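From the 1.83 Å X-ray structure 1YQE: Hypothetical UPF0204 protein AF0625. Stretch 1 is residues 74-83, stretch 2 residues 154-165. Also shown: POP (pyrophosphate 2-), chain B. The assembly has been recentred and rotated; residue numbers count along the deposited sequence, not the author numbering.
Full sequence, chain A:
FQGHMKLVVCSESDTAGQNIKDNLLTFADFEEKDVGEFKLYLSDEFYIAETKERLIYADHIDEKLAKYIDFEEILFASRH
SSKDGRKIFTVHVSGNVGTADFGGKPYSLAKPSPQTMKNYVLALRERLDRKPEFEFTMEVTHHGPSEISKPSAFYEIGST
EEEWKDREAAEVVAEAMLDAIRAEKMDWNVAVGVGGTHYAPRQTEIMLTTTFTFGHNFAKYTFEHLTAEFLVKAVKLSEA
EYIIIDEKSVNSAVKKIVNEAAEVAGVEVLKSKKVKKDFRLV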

ATOM      1  N   ILE A  74      -7.222   1.215  -6.804  1.00 14.01           N
ATOM      2  CA  ILE A  74      -6.729  -0.124  -7.074  1.00 15.20           C
ATOM      3  C   ILE A  74      -6.083  -0.750  -5.848  1.00 15.04           C
ATOM      4  O   ILE A  74      -5.324  -0.103  -5.132  1.00 14.41           O
ATOM      5  CB  ILE A  74      -5.659  -0.123  -8.194  1.00 16.35           C
ATOM      6  CG1 ILE A  74      -6.268   0.363  -9.510  1.00 16.65           C
ATOM      7  CG2 ILE A  74      -5.080  -1.525  -8.369  1.00 14.56           C
ATOM      8  CD1 ILE A  74      -5.237   0.529 -10.630  1.00 19.77           C
ATOM      9  N   LEU A  75      -6.411  -2.012  -5.608  1.00 16.30           N
ATOM     10  CA  LEU A  75      -5.800  -2.773  -4.534  1.00 15.60           C
ATOM     11  C   LEU A  75      -5.026  -3.872  -5.265  1.00 17.68           C
ATOM     12  O   LEU A  75      -5.620  -4.829  -5.771  1.00 17.85           O
ATOM     13  CB  LEU A  75      -6.849  -3.398  -3.608  1.00 16.45           C
ATOM     14  CG  LEU A  75      -7.626  -2.453  -2.687  1.00 13.77           C
ATOM     15  CD1 LEU A  75      -8.870  -1.933  -3.396  1.00 14.45           C
ATOM     16  CD2 LEU A  75      -8.034  -3.196  -1.430  1.00 14.52           C
ATOM     17  N   PHE A  76      -3.709  -3.710  -5.366  1.00 16.56           N
ATOM     18  CA  PHE A  76      -2.880  -4.711  -6.027  1.00 16.77           C
ATOM     19  C   PHE A  76      -2.693  -5.877  -5.075  1.00 18.58           C
ATOM     20  O   PHE A  76      -2.281  -5.681  -3.933  1.00 19.52           O
ATOM     21  CB  PHE A  76      -1.499  -4.149  -6.376  1.00 14.79           C
ATOM     22  CG  PHE A  76      -1.517  -3.104  -7.450  1.00 17.49           C
ATOM     23  CD1 PHE A  76      -1.357  -1.763  -7.134  1.00 15.88           C
ATOM     24  CD2 PHE A  76      -1.670  -3.467  -8.789  1.00 17.68           C
ATOM     25  CE1 PHE A  76      -1.345  -0.790  -8.135  1.00 20.90           C
ATOM     26  CE2 PHE A  76      -1.662  -2.502  -9.794  1.00 19.37           C
ATOM     27  CZ  PHE A  76      -1.497  -1.161  -9.466  1.00 18.97           C
ATOM     28  N   ALA A  77      -3.001  -7.082  -5.546  1.00 18.47           N
ATOM     29  CA  ALA A  77      -2.859  -8.291  -4.744  1.00 18.84           C
ATOM     30  C   ALA A  77      -1.650  -9.017  -5.313  1.00 18.62           C
ATOM     31  O   ALA A  77      -1.643  -9.395  -6.480  1.00 17.62           O
ATOM     32  CB  ALA A  77      -4.106  -9.156  -4.869  1.00 18.19           C
ATOM     33  N   SER A  78      -0.625  -9.205  -4.492  1.00 19.51           N
ATOM     34  CA  SER A  78       0.585  -9.847  -4.970  1.00 21.36           C
ATOM     35  C   SER A  78       1.366 -10.556  -3.879  1.00 21.80           C
ATOM     36  O   SER A  78       1.075 -10.432  -2.694  1.00 19.44           O
ATOM     37  CB  SER A  78       1.484  -8.793  -5.628  1.00 23.95           C
ATOM     38  OG  SER A  78       2.828  -9.242  -5.716  1.00 26.72           O
ATOM     39  N   ARG A  79       2.366 -11.314  -4.299  1.00 22.32           N
ATOM     40  CA  ARG A  79       3.215 -12.011  -3.357  1.00 22.38           C
ATOM     41  C   ARG A  79       4.311 -11.033  -2.950  1.00 20.49           C
ATOM     42  O   ARG A  79       4.512 -10.003  -3.603  1.00 18.97           O
ATOM     43  CB  ARG A  79       3.849 -13.232  -4.026  1.00 24.70           C
ATOM     44  CG  ARG A  79       4.675 -12.889  -5.255  1.00 30.18           C
ATOM     45  CD  ARG A  79       5.288 -14.134  -5.872  1.00 31.81           C
ATOM     46  NE  ARG A  79       5.856 -13.868  -7.189  1.00 35.49           N
ATOM     47  CZ  ARG A  79       6.914 -13.098  -7.412  1.00 37.62           C
ATOM     48  NH1 ARG A  79       7.536 -12.510  -6.401  1.00 39.67           N
ATOM     49  NH2 ARG A  79       7.348 -12.911  -8.651  1.00 38.67           N
ATOM     50  N   HIS A  80       5.000 -11.347  -1.860  1.00 19.08           N
ATOM     51  CA  HIS A  80       6.115 -10.531  -1.399  1.00 22.12           C
ATOM     52  C   HIS A  80       7.305 -11.474  -1.279  1.00 22.70           C
ATOM     53  O   HIS A  80       7.233 -12.481  -0.578  1.00 22.45           O
ATOM     54  CB  HIS A  80       5.827  -9.890  -0.038  1.00 20.36           C
ATOM     55  CG  HIS A  80       7.036  -9.275   0.598  1.00 22.91           C
ATOM     56  ND1 HIS A  80       7.750  -8.254   0.007  1.00 23.53           N
ATOM     57  CD2 HIS A  80       7.694  -9.580   1.742  1.00 22.81           C
ATOM     58  CE1 HIS A  80       8.797  -7.960   0.757  1.00 24.42           C
ATOM     59  NE2 HIS A  80       8.787  -8.750   1.816  1.00 25.14           N
ATOM     60  N   SER A  81       8.392 -11.155  -1.972  1.00 24.30           N
ATOM     61  CA  SER A  81       9.581 -11.996  -1.927  1.00 25.80           C
ATOM     62  C   SER A  81      10.663 -11.347  -1.070  1.00 26.73           C
ATOM     63  O   SER A  81      11.005 -10.184  -1.265  1.00 27.52           O
ATOM     64  CB  SER A  81      10.108 -12.234  -3.346  1.00 28.66           C
ATOM     65  OG  SER A  81      11.214 -13.120  -3.337  1.00 31.01           O
ATOM     66  N   SER A  82      11.194 -12.098  -0.113  1.00 28.22           N
ATOM     67  CA  SER A  82      12.236 -11.577   0.761  1.00 30.26           C
ATOM     68  C   SER A  82      13.202 -12.675   1.172  1.00 30.93           C
ATOM     69  O   SER A  82      12.807 -13.830   1.348  1.00 29.27           O
ATOM     70  CB  SER A  82      11.621 -10.943   2.009  1.00 31.39           C
ATOM     71  OG  SER A  82      12.629 -10.408   2.852  1.00 32.70           O
ATOM     72  N   LYS A  83      14.469 -12.303   1.318  1.00 32.12           N
ATOM     73  CA  LYS A  83      15.510 -13.244   1.703  1.00 32.96           C
ATOM     74  C   LYS A  83      15.427 -13.627   3.178  1.00 33.63           C
ATOM     75  O   LYS A  83      16.082 -14.576   3.609  1.00 35.13           O
ATOM     76  CB  LYS A  83      16.890 -12.651   1.393  1.00 35.01           C
ATOM     77  CG  LYS A  83      17.138 -11.278   2.004  1.00 35.84           C
ATOM     78  CD  LYS A  83      18.491 -10.727   1.577  1.00 37.67           C
ATOM     79  CE  LYS A  83      18.704  -9.304   2.072  1.00 39.47           C
ATOM     80  NZ  LYS A  83      18.775  -9.219   3.557  1.00 41.90           N
ATOM     81  N   PHE A 154      -0.268  -1.936  -2.424  1.00 14.36           N
ATOM     82  CA  PHE A 154      -0.016  -3.355  -2.615  1.00 13.67           C
ATOM     83  C   PHE A 154      -0.307  -4.106  -1.319  1.00 14.84           C
ATOM     84  O   PHE A 154       0.171  -3.725  -0.248  1.00 17.35           O
ATOM     85  CB  PHE A 154       1.443  -3.605  -3.016  1.00 13.75           C
ATOM     86  CG  PHE A 154       1.714  -3.399  -4.478  1.00 14.26           C
ATOM     87  CD1 PHE A 154       1.651  -2.129  -5.042  1.00 15.43           C
ATOM     88  CD2 PHE A 154       2.033  -4.479  -5.293  1.00 15.28           C
ATOM     89  CE1 PHE A 154       1.906  -1.942  -6.403  1.00 16.95           C
ATOM     90  CE2 PHE A 154       2.288  -4.302  -6.646  1.00 16.24           C
ATOM     91  CZ  PHE A 154       2.224  -3.029  -7.203  1.00 15.56           C
ATOM     92  N   TYR A 155      -1.102  -5.162  -1.436  1.00 12.34           N
ATOM     93  CA  TYR A 155      -1.483  -6.008  -0.309  1.00 13.39           C
ATOM     94  C   TYR A 155      -0.858  -7.353  -0.633  1.00 13.36           C
ATOM     95  O   TYR A 155      -1.267  -8.015  -1.583  1.00 14.46           O
ATOM     96  CB  TYR A 155      -3.008  -6.090  -0.237  1.00 10.74           C
ATOM     97  CG  TYR A 155      -3.646  -4.719  -0.169  1.00 12.12           C
ATOM     98  CD1 TYR A 155      -3.774  -3.922  -1.312  1.00 13.03           C
ATOM     99  CD2 TYR A 155      -4.049  -4.186   1.050  1.00 12.56           C
ATOM    100  CE1 TYR A 155      -4.287  -2.618  -1.230  1.00 13.91           C
ATOM    101  CE2 TYR A 155      -4.558  -2.903   1.145  1.00 15.01           C
ATOM    102  CZ  TYR A 155      -4.675  -2.119   0.006  1.00 15.45           C
ATOM    103  OH  TYR A 155      -5.175  -0.845   0.130  1.00 11.41           O
ATOM    104  N   GLU A 156       0.136  -7.756   0.156  1.00 13.20           N
ATOM    105  CA  GLU A 156       0.857  -8.981  -0.142  1.00 14.70           C
ATOM    106  C   GLU A 156       0.987 -10.016   0.967  1.00 14.09           C
ATOM    107  O   GLU A 156       0.638  -9.775   2.123  1.00 13.31           O
ATOM    108  CB  GLU A 156       2.261  -8.606  -0.630  1.00 14.29           C
ATOM    109  CG  GLU A 156       2.276  -7.392  -1.551  1.00 16.53           C
ATOM    110  CD  GLU A 156       3.674  -6.952  -1.952  1.00 18.14           C
ATOM    111  OE1 GLU A 156       4.625  -7.150  -1.161  1.00 15.79           O
ATOM    112  OE2 GLU A 156       3.818  -6.395  -3.056  1.00 15.81           O
ATOM    113  N   ILE A 157       1.517 -11.170   0.570  1.00 15.33           N
ATOM    114  CA  ILE A 157       1.773 -12.298   1.454  1.00 14.75           C
ATOM    115  C   ILE A 157       3.235 -12.668   1.240  1.00 14.57           C
ATOM    116  O   ILE A 157       3.639 -12.939   0.104  1.00 16.33           O
ATOM    117  CB  ILE A 157       0.923 -13.521   1.072  1.00 15.49           C
ATOM    118  CG1 ILE A 157      -0.562 -13.183   1.189  1.00 15.71           C
ATOM    119  CG2 ILE A 157       1.274 -14.701   1.966  1.00 16.36           C
ATOM    120  CD1 ILE A 157      -1.471 -14.319   0.760  1.00 19.30           C
ATOM    121  N   GLY A 158       4.038 -12.634   2.277  1.00 16.58           N
ATOM    122  CA  GLY A 158       5.241 -13.425   2.078  1.00 16.20           C
ATOM    123  C   GLY A 158       5.759 -14.268   3.232  1.00 17.10           C
ATOM    124  O   GLY A 158       5.050 -14.556   4.197  1.00 17.28           O
ATOM    125  N   SER A 159       7.050 -14.685   2.636  1.00 26.12           N
ATOM    126  CA  SER A 159       8.150 -14.120   1.855  1.00 25.46           C
ATOM    127  C   SER A 159       8.676 -15.099   0.812  1.00 26.60           C
ATOM    128  O   SER A 159       9.500 -14.734  -0.029  1.00 26.03           O
ATOM    129  CB  SER A 159       9.301 -13.698   2.774  1.00 23.54           C
ATOM    130  OG  SER A 159       8.939 -12.582   3.569  1.00 23.03           O
ATOM    131  N   THR A 160       8.201 -16.340   0.869  1.00 26.39           N
ATOM    132  CA  THR A 160       8.634 -17.360  -0.077  1.00 28.10           C
ATOM    133  C   THR A 160       7.445 -18.110  -0.664  1.00 31.16           C
ATOM    134  O   THR A 160       6.292 -17.847  -0.314  1.00 30.20           O
ATOM    135  CB  THR A 160       9.562 -18.399   0.590  1.00 27.98           C
ATOM    136  OG1 THR A 160       8.775 -19.347   1.330  1.00 25.87           O
ATOM    137  CG2 THR A 160      10.538 -17.709   1.533  1.00 26.52           C
ATOM    138  N   GLU A 161       7.748 -19.055  -1.547  1.00 32.93           N
ATOM    139  CA  GLU A 161       6.738 -19.872  -2.209  1.00 34.19           C
ATOM    140  C   GLU A 161       5.859 -20.606  -1.198  1.00 33.74           C
ATOM    141  O   GLU A 161       4.684 -20.862  -1.454  1.00 32.79           O
ATOM    142  CB  GLU A 161       7.420 -20.883  -3.134  1.00 36.82           C
ATOM    143  CG  GLU A 161       6.475 -21.618  -4.070  1.00 39.73           C
ATOM    144  CD  GLU A 161       5.825 -20.692  -5.082  1.00 40.79           C
ATOM    145  OE1 GLU A 161       6.559 -20.067  -5.878  1.00 44.04           O
ATOM    146  OE2 GLU A 161       4.580 -20.593  -5.083  1.00 41.99           O
ATOM    147  N   GLU A 162       6.433 -20.954  -0.053  1.00 34.51           N
ATOM    148  CA  GLU A 162       5.673 -21.646   0.979  1.00 35.58           C
ATOM    149  C   GLU A 162       4.465 -20.811   1.385  1.00 34.85           C
ATOM    150  O   GLU A 162       3.358 -21.331   1.552  1.00 35.64           O
ATOM    151  CB  GLU A 162       6.549 -21.909   2.205  1.00 38.99           C
ATOM    152  CG  GLU A 162       7.343 -23.198   2.125  1.00 45.72           C
ATOM    153  CD  GLU A 162       6.448 -24.412   1.968  1.00 48.60           C
ATOM    154  OE1 GLU A 162       5.510 -24.567   2.783  1.00 50.36           O
ATOM    155  OE2 GLU A 162       6.681 -25.212   1.034  1.00 50.66           O
ATOM    156  N   GLU A 163       4.682 -19.510   1.537  1.00 31.98           N
ATOM    157  CA  GLU A 163       3.613 -18.605   1.928  1.00 29.41           C
ATOM    158  C   GLU A 163       2.721 -18.214   0.750  1.00 27.67           C
ATOM    159  O   GLU A 163       1.515 -18.037   0.916  1.00 26.23           O
ATOM    160  CB  GLU A 163       4.198 -17.345   2.575  1.00 28.88           C
ATOM    161  CG  GLU A 163       4.942 -17.584   3.882  1.00 28.90           C
ATOM    162  CD  GLU A 163       6.247 -18.337   3.694  1.00 31.11           C
ATOM    163  OE1 GLU A 163       7.077 -17.889   2.876  1.00 28.56           O
ATOM    164  OE2 GLU A 163       6.447 -19.371   4.369  1.00 30.99           O
ATOM    165  N   TRP A 164       3.305 -18.086  -0.437  1.00 26.67           N
ATOM    166  CA  TRP A 164       2.526 -17.704  -1.609  1.00 27.99           C
ATOM    167  C   TRP A 164       1.459 -18.745  -1.945  1.00 28.53           C
ATOM    168  O   TRP A 164       0.387 -18.411  -2.448  1.00 27.57           O
ATOM    169  CB  TRP A 164       3.433 -17.504  -2.827  1.00 27.63           C
ATOM    170  CG  TRP A 164       4.623 -16.616  -2.591  1.00 27.02           C
ATOM    171  CD1 TRP A 164       4.748 -15.632  -1.649  1.00 27.36           C
ATOM    172  CD2 TRP A 164       5.853 -16.630  -3.322  1.00 27.85           C
ATOM    173  NE1 TRP A 164       5.986 -15.034  -1.747  1.00 27.11           N
ATOM    174  CE2 TRP A 164       6.683 -15.629  -2.765  1.00 26.95           C
ATOM    175  CE3 TRP A 164       6.337 -17.393  -4.394  1.00 26.90           C
ATOM    176  CZ2 TRP A 164       7.971 -15.372  -3.246  1.00 28.62           C
ATOM    177  CZ3 TRP A 164       7.619 -17.137  -4.873  1.00 28.59           C
ATOM    178  CH2 TRP A 164       8.421 -16.135  -4.297  1.00 28.09           C
ATOM    179  N   LYS A 165       1.753 -20.008  -1.661  1.00 29.54           N
ATOM    180  CA  LYS A 165       0.815 -21.085  -1.948  1.00 31.59           C
ATOM    181  C   LYS A 165      -0.141 -21.343  -0.786  1.00 31.75           C
ATOM    182  O   LYS A 165      -1.040 -22.180  -0.891  1.00 32.83           O
ATOM    183  CB  LYS A 165       1.579 -22.371  -2.274  1.00 34.32           C
ATOM    184  CG  LYS A 165       2.474 -22.272  -3.500  1.00 36.41           C
ATOM    185  CD  LYS A 165       3.133 -23.610  -3.800  1.00 40.06           C
ATOM    186  CE  LYS A 165       3.963 -23.549  -5.072  1.00 42.88           C
ATOM    187  NZ  LYS A 165       3.151 -23.110  -6.246  1.00 44.51           N
TER
HETATM  188  P1  POP B3000       8.490  -9.251  -6.690  1.00 83.03           P
HETATM  189  O1  POP B3000       9.463 -10.374  -6.370  1.00 81.98           O
HETATM  190  O2  POP B3000       7.370  -9.818  -7.571  1.00 82.26           O
HETATM  191  O3  POP B3000       9.170  -8.130  -7.463  1.00 82.66           O
HETATM  192  O   POP B3000       7.744  -8.673  -5.322  1.00 82.09           O
HETATM  193  P2  POP B3000       8.476  -7.694  -4.196  1.00 82.67           P
HETATM  194  O4  POP B3000       9.935  -7.451  -4.477  1.00 81.93           O
HETATM  195  O5  POP B3000       8.322  -8.303  -2.842  1.00 81.57           O
HETATM  196  O6  POP B3000       7.588  -6.353  -4.252  1.00 82.05           O
HETATM  197  O   HOH W   1      -5.831   0.297  -2.381  1.00 13.80           O
HETATM  198  O   HOH W   2       6.867  -5.930  -1.557  1.00 28.30           O
HETATM  199  O   HOH W   3      11.561 -16.083  -1.755  1.00 33.63           O

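Parallel β-strands are joined by hydrogen bonds that alternate along their length, and side chains finish what the backbone begins; the strands running through Phe76 and Phe154 illustrate both. Their N-to-C directions differ by 35°, and the contact buries 774 Å² summed over both stretches. Tyr155 N donates to Phe76 O (2.8 Å), Ser78 N to Tyr155 O (3.2 Å), and His80 N to Ile157 O (2.9 Å), while the bond from Ile157 N to Ser78 O (3.4 Å) is weak. Past a cis peptide bond before Ser159, Ser82 N still reaches Ser159 O (3.1 Å). Gly158 suits its place because a CB there would lie 2.4 Å from His80 O.

On one face of the sheet, the rings of Phe76 and Phe154 form a buried offset stack, centroids 4.5 Å apart. On the other, Leu75 CD2 sits over the Tyr155 ring, 4.1 Å from its centroid, and a water links Ile74 O to Tyr155 OH (2.8 Å from each), giving the buried hydroxyl an acceptor for its proton. Another water donates to Glu156 OE1 (2.6 Å) and is hydrogen-bonded to His80 ND1 (2.9 Å), so two buried polar side chains meet through solvent.

Trp164, presented by the short helix, combines two roles. Its NE1 donates to His80 O (3.1 Å), and its face supports the Arg79 chain, whose CD lies 3.6 Å from the six-membered ring centroid, with the guanidinium in cation-pi range. Arg79 NH1 also donates to pyrophosphate O1 (2.9 Å).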